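Geranyltranstransferase (Campylobacter jejuni, PDB 3NPK) probably catalyses the condensation of geranyl diphosphate with isopentenyl diphosphate to form farnesyl diphosphate, releasing pyrophosphate, in isoprenoid biosynthesis. Local coordinates at residues Glu57-Leu69 against Ala117-Glu129. Numbering follows the deposited sequence. Where two conformers were deposited one is given.
Sequences ELLNQALDVALAL and AFLVLSHAHLKDE
Asp64 and Val120 show how two antiparallel helices can dispense with direct polar links and let water join them where they part. Val120 CG1, anti to its backbone N (chi1 165°), comes 3.2 Å from Asp64 O. Followed outward, the Asp64 side chain changes partners atom by atom. Its CB meets two methyls, Val120 CG1 at 4.0 Å and Ala124 CB. With CG anti to its own carbonyl carbon (chi1 -76°), the carboxylate splits its duties: OD1 takes a hydrogen bond from His12 of helix 5-14, whereas OD2 comes 3.8 Å from Ala124 CA and receives two waters. One, 2.8 Å from Asp64 OD2, also donates to Gln61 O and accepts from the N of His125, the central residue of an inverse gamma turn; the other, held by OD2 through a weak bond, donates to Val120 O.

Where the helices come closest, small residues permit it. Ala68 CB sits 3.4 Å from Ala117 O, and Ala117 CB in turn faces Ala68 O at 3.5 Å, a reciprocal fit that brings the two CA atoms within 4.2 Å. Next to Ala117, Phe118 stacks on Phe118 of the second subunit. One turn back from Ala68, Val65 CG2 touches Leu121 CD2 on one helix and Leu126 CD1 (3.8 Å) beyond its end, the Val65 and Leu126 side chains crossing at about a right angle. The other methyl of Leu126, CD2, reaches Gln61 CB and Leu58 CD2, closing the apolar seam past the helix end. The axes of 59-69 and 117-122 run 169° apart, making helices 59-80 and 103-122 neighbours in the antiparallel all-alpha bundle of the polyprenyl synthetase fold.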
loop_
_atom_site.group_PDB
_atom_site.type_symbol
_atom_site.label_atom_id
_atom_site.label_comp_id
_atom_site.label_asym_id
_atom_site.label_seq_id
_atom_site.Cartn_x
_atom_site.Cartn_y
_atom_site.Cartn_z
ATOM N N GLU A 57 -24.459 0.942 16.209
ATOM C CA GLU A 57 -24.013 -0.317 16.816
ATOM C C GLU A 57 -22.717 -0.852 16.194
ATOM O O GLU A 57 -22.125 -1.803 16.700
ATOM C CB GLU A 57 -25.117 -1.387 16.738
ATOM C CG GLU A 57 -25.437 -1.846 15.317
ATOM C CD GLU A 57 -26.574 -1.071 14.652
ATOM O OE1 GLU A 57 -26.793 0.121 14.955
ATOM O OE2 GLU A 57 -27.260 -1.681 13.809
ATOM N N LEU A 58 -22.296 -0.254 15.085
ATOM C CA LEU A 58 -21.044 -0.630 14.436
ATOM C C LEU A 58 -19.946 0.423 14.610
ATOM O O LEU A 58 -18.884 0.308 14.007
ATOM C CB LEU A 58 -21.269 -0.877 12.937
ATOM C CG LEU A 58 -22.064 -2.135 12.582
ATOM C CD1 LEU A 58 -22.341 -2.156 11.074
ATOM C CD2 LEU A 58 -21.315 -3.386 13.020
ATOM N N LEU A 59 -20.184 1.438 15.434
ATOM C CA LEU A 59 -19.226 2.545 15.527
ATOM C C LEU A 59 -17.841 2.079 15.994
ATOM O O LEU A 59 -16.808 2.430 15.406
ATOM C CB LEU A 59 -19.761 3.642 16.452
ATOM C CG LEU A 59 -18.824 4.845 16.537
ATOM C CD1 LEU A 59 -18.796 5.555 15.183
ATOM C CD2 LEU A 59 -19.273 5.769 17.657
ATOM N N ASN A 60 -17.798 1.268 17.041
ATOM C CA ASN A 60 -16.492 0.834 17.520
ATOM C C ASN A 60 -15.732 -0.003 16.495
ATOM O O ASN A 60 -14.519 0.157 16.310
ATOM C CB ASN A 60 -16.654 0.098 18.843
ATOM C CG ASN A 60 -17.074 1.034 19.943
ATOM O OD1 ASN A 60 -16.273 1.845 20.412
ATOM N ND2 ASN A 60 -18.340 0.949 20.354
ATOM N N GLN A 61 -16.448 -0.887 15.820
ATOM C CA GLN A 61 -15.844 -1.740 14.807
ATOM C C GLN A 61 -15.326 -0.888 13.652
ATOM O O GLN A 61 -14.336 -1.247 13.002
ATOM C CB GLN A 61 -16.886 -2.745 14.309
ATOM C CG GLN A 61 -17.307 -3.742 15.401
ATOM C CD GLN A 61 -18.503 -3.303 16.239
ATOM O OE1 GLN A 61 -18.827 -2.123 16.343
ATOM N NE2 GLN A 61 -19.150 -4.270 16.870
ATOM N N ALA A 62 -15.994 0.243 13.413
ATOM C CA ALA A 62 -15.607 1.162 12.341
ATOM C C ALA A 62 -14.318 1.906 12.621
ATOM O O ALA A 62 -13.733 2.470 11.698
ATOM C CB ALA A 62 -16.733 2.166 12.063
ATOM N N LEU A 63 -13.908 1.974 13.886
ATOM C CA LEU A 63 -12.716 2.734 14.217
ATOM C C LEU A 63 -11.494 2.230 13.456
ATOM O O LEU A 63 -10.642 3.034 13.071
ATOM C CB LEU A 63 -12.452 2.704 15.727
ATOM C CG LEU A 63 -13.437 3.525 16.559
ATOM C CD1 LEU A 63 -13.353 3.121 18.026
ATOM C CD2 LEU A 63 -13.255 5.029 16.392
ATOM N N ASP A 64 -11.405 0.915 13.236
ATOM C CA ASP A 64 -10.273 0.349 12.489
ATOM C C ASP A 64 -10.303 0.812 11.031
ATOM O O ASP A 64 -9.260 0.949 10.400
ATOM C CB ASP A 64 -10.288 -1.181 12.499
ATOM C CG ASP A 64 -9.827 -1.776 13.811
ATOM O OD1 ASP A 64 -9.159 -1.072 14.607
ATOM O OD2 ASP A 64 -10.124 -2.976 14.035
ATOM N N VAL A 65 -11.496 1.039 10.487
ATOM C CA VAL A 65 -11.598 1.465 9.092
ATOM C C VAL A 65 -11.181 2.932 9.001
ATOM O O VAL A 65 -10.456 3.327 8.078
ATOM C CB VAL A 65 -13.039 1.243 8.533
ATOM C CG1 VAL A 65 -13.083 1.539 7.043
ATOM C CG2 VAL A 65 -13.488 -0.190 8.802
ATOM N N ALA A 66 -11.615 3.738 9.968
ATOM C CA ALA A 66 -11.148 5.117 10.073
ATOM C C ALA A 66 -9.627 5.159 10.216
ATOM O O ALA A 66 -8.957 6.030 9.634
ATOM C CB ALA A 66 -11.812 5.818 11.265
ATOM N N LEU A 67 -9.078 4.230 11.000
ATOM C CA LEU A 67 -7.634 4.155 11.193
ATOM C C LEU A 67 -6.908 3.903 9.868
ATOM O O LEU A 67 -5.904 4.563 9.563
ATOM C CB LEU A 67 -7.292 3.056 12.194
ATOM C CG LEU A 67 -5.851 3.071 12.711
ATOM C CD1 LEU A 67 -5.590 4.392 13.422
ATOM C CD2 LEU A 67 -5.655 1.900 13.659
ATOM N N ALA A 68 -7.424 2.972 9.073
ATOM C CA ALA A 68 -6.842 2.684 7.763
ATOM C C ALA A 68 -6.797 3.942 6.882
ATOM O O ALA A 68 -5.786 4.201 6.205
ATOM C CB ALA A 68 -7.628 1.584 7.073
ATOM N N LEU A 69 -7.887 4.717 6.886
ATOM C CA LEU A 69 -7.944 5.973 6.136
ATOM C C LEU A 69 -6.854 6.932 6.566
ATOM O O LEU A 69 -6.181 7.533 5.718
ATOM C CB LEU A 69 -9.293 6.659 6.312
ATOM C CG LEU A 69 -10.422 6.231 5.400
ATOM C CD1 LEU A 69 -11.730 6.781 5.980
ATOM C CD2 LEU A 69 -10.181 6.723 3.978
ATOM N N ALA A 117 -2.376 -0.003 6.160
ATOM C CA ALA A 117 -3.779 0.383 6.066
ATOM C C ALA A 117 -4.602 -0.847 5.679
ATOM O O ALA A 117 -5.702 -1.075 6.203
ATOM C CB ALA A 117 -3.972 1.491 5.036
ATOM N N PHE A 118 -4.057 -1.637 4.758
ATOM C CA PHE A 118 -4.756 -2.834 4.314
ATOM C C PHE A 118 -4.732 -3.966 5.332
ATOM O O PHE A 118 -5.706 -4.718 5.439
ATOM C CB PHE A 118 -4.290 -3.234 2.917
ATOM C CG PHE A 118 -4.585 -2.172 1.926
ATOM C CD1 PHE A 118 -5.882 -1.986 1.501
ATOM C CD2 PHE A 118 -3.614 -1.248 1.538
ATOM C CE1 PHE A 118 -6.199 -0.952 0.630
ATOM C CE2 PHE A 118 -3.927 -0.205 0.685
ATOM C CZ PHE A 118 -5.222 -0.048 0.239
ATOM N N LEU A 119 -3.636 -4.094 6.074
ATOM C CA LEU A 119 -3.608 -5.060 7.169
ATOM C C LEU A 119 -4.683 -4.726 8.205
ATOM O O LEU A 119 -5.449 -5.593 8.623
ATOM C CB LEU A 119 -2.225 -5.113 7.833
ATOM C CG LEU A 119 -2.035 -6.222 8.873
ATOM C CD1 LEU A 119 -2.259 -7.608 8.250
ATOM C CD2 LEU A 119 -0.640 -6.138 9.463
ATOM N N VAL A 120 -4.745 -3.462 8.606
ATOM C CA VAL A 120 -5.721 -3.035 9.607
ATOM C C VAL A 120 -7.142 -3.235 9.090
ATOM O O VAL A 120 -8.016 -3.744 9.803
ATOM C CB VAL A 120 -5.489 -1.566 10.027
ATOM C CG1 VAL A 120 -6.705 -1.017 10.783
ATOM C CG2 VAL A 120 -4.222 -1.469 10.860
ATOM N N LEU A 121 -7.388 -2.862 7.837
ATOM C CA LEU A 121 -8.738 -3.014 7.295
ATOM C C LEU A 121 -9.127 -4.493 7.268
ATOM O O LEU A 121 -10.263 -4.865 7.632
ATOM C CB LEU A 121 -8.789 -2.445 5.880
ATOM C CG LEU A 121 -9.872 -1.431 5.593
ATOM C CD1 LEU A 121 -9.810 -0.969 4.119
ATOM C CD2 LEU A 121 -11.200 -2.008 6.000
ATOM N N SER A 122 -8.196 -5.347 6.858
ATOM C CA SER A 122 -8.507 -6.763 6.707
ATOM C C SER A 122 -8.792 -7.448 8.047
ATOM O O SER A 122 -9.454 -8.488 8.078
ATOM C CB SER A 122 -7.402 -7.485 5.936
ATOM O OG SER A 122 -6.210 -7.619 6.694
ATOM N N HIS A 123 -8.277 -6.863 9.127
ATOM C CA HIS A 123 -8.500 -7.376 10.480
ATOM C C HIS A 123 -9.672 -6.742 11.249
ATOM O O HIS A 123 -9.943 -7.114 12.400
ATOM C CB HIS A 123 -7.207 -7.278 11.294
ATOM C CG HIS A 123 -6.271 -8.417 11.052
ATOM N ND1 HIS A 123 -5.237 -8.369 10.133
ATOM C CD2 HIS A 123 -6.209 -9.647 11.620
ATOM C CE1 HIS A 123 -4.579 -9.519 10.157
ATOM N NE2 HIS A 123 -5.157 -10.313 11.037
ATOM N N ALA A 124 -10.407 -5.836 10.603
ATOM C CA ALA A 124 -11.545 -5.211 11.265
ATOM C C ALA A 124 -12.598 -6.257 11.639
ATOM O O ALA A 124 -12.747 -7.296 10.968
ATOM C CB ALA A 124 -12.166 -4.148 10.381
ATOM N N HIS A 125 -13.339 -5.981 12.702
ATOM C CA HIS A 125 -14.389 -6.888 13.138
ATOM C C HIS A 125 -15.693 -6.601 12.385
ATOM O O HIS A 125 -16.659 -6.075 12.965
ATOM C CB HIS A 125 -14.599 -6.807 14.649
ATOM C CG HIS A 125 -15.437 -7.922 15.190
ATOM N ND1 HIS A 125 -14.943 -8.890 16.041
ATOM C CD2 HIS A 125 -16.733 -8.242 14.971
ATOM C CE1 HIS A 125 -15.906 -9.743 16.339
ATOM N NE2 HIS A 125 -17.002 -9.375 15.699
ATOM N N LEU A 126 -15.676 -6.914 11.089
ATOM C CA LEU A 126 -16.798 -6.731 10.173
ATOM C C LEU A 126 -16.826 -7.945 9.258
ATOM O O LEU A 126 -15.809 -8.616 9.077
ATOM C CB LEU A 126 -16.582 -5.471 9.318
ATOM C CG LEU A 126 -16.538 -4.148 10.073
ATOM C CD1 LEU A 126 -15.959 -3.034 9.154
ATOM C CD2 LEU A 126 -17.946 -3.768 10.562
ATOM N N LYS A 127 -17.983 -8.231 8.664
ATOM C CA LYS A 127 -18.086 -9.348 7.737
ATOM C C LYS A 127 -17.078 -9.235 6.611
ATOM O O LYS A 127 -16.791 -8.123 6.138
ATOM C CB LYS A 127 -19.491 -9.416 7.136
ATOM C CG LYS A 127 -20.571 -9.765 8.136
ATOM C CD LYS A 127 -21.888 -9.936 7.427
ATOM C CE LYS A 127 -22.427 -8.602 6.964
ATOM N NZ LYS A 127 -23.885 -8.711 6.651
ATOM N N ASP A 128 -16.561 -10.382 6.175
ATOM C CA ASP A 128 -15.587 -10.418 5.074
ATOM C C ASP A 128 -16.121 -9.737 3.813
ATOM O O ASP A 128 -15.367 -9.060 3.120
ATOM C CB ASP A 128 -15.143 -11.848 4.741
ATOM C CG ASP A 128 -14.205 -12.432 5.792
ATOM O OD1 ASP A 128 -13.661 -11.638 6.596
ATOM O OD2 ASP A 128 -13.997 -13.674 5.812
ATOM N N GLU A 129 -17.410 -9.903 3.518
ATOM C CA GLU A 129 -17.990 -9.267 2.342
ATOM C C GLU A 129 -17.866 -7.740 2.420
ATOM O O GLU A 129 -17.569 -7.069 1.422
ATOM C CB GLU A 129 -19.468 -9.682 2.184
ATOM C CG GLU A 129 -20.173 -9.075 0.974
ATOM C CD GLU A 129 -21.655 -9.462 0.849
ATOM O OE1 GLU A 129 -22.209 -9.311 -0.265
ATOM O OE2 GLU A 129 -22.270 -9.902 1.849
HETATM O O HOH W 1 -12.875 -3.495 13.939
HETATM O O HOH W 2 -7.996 -4.204 12.512
#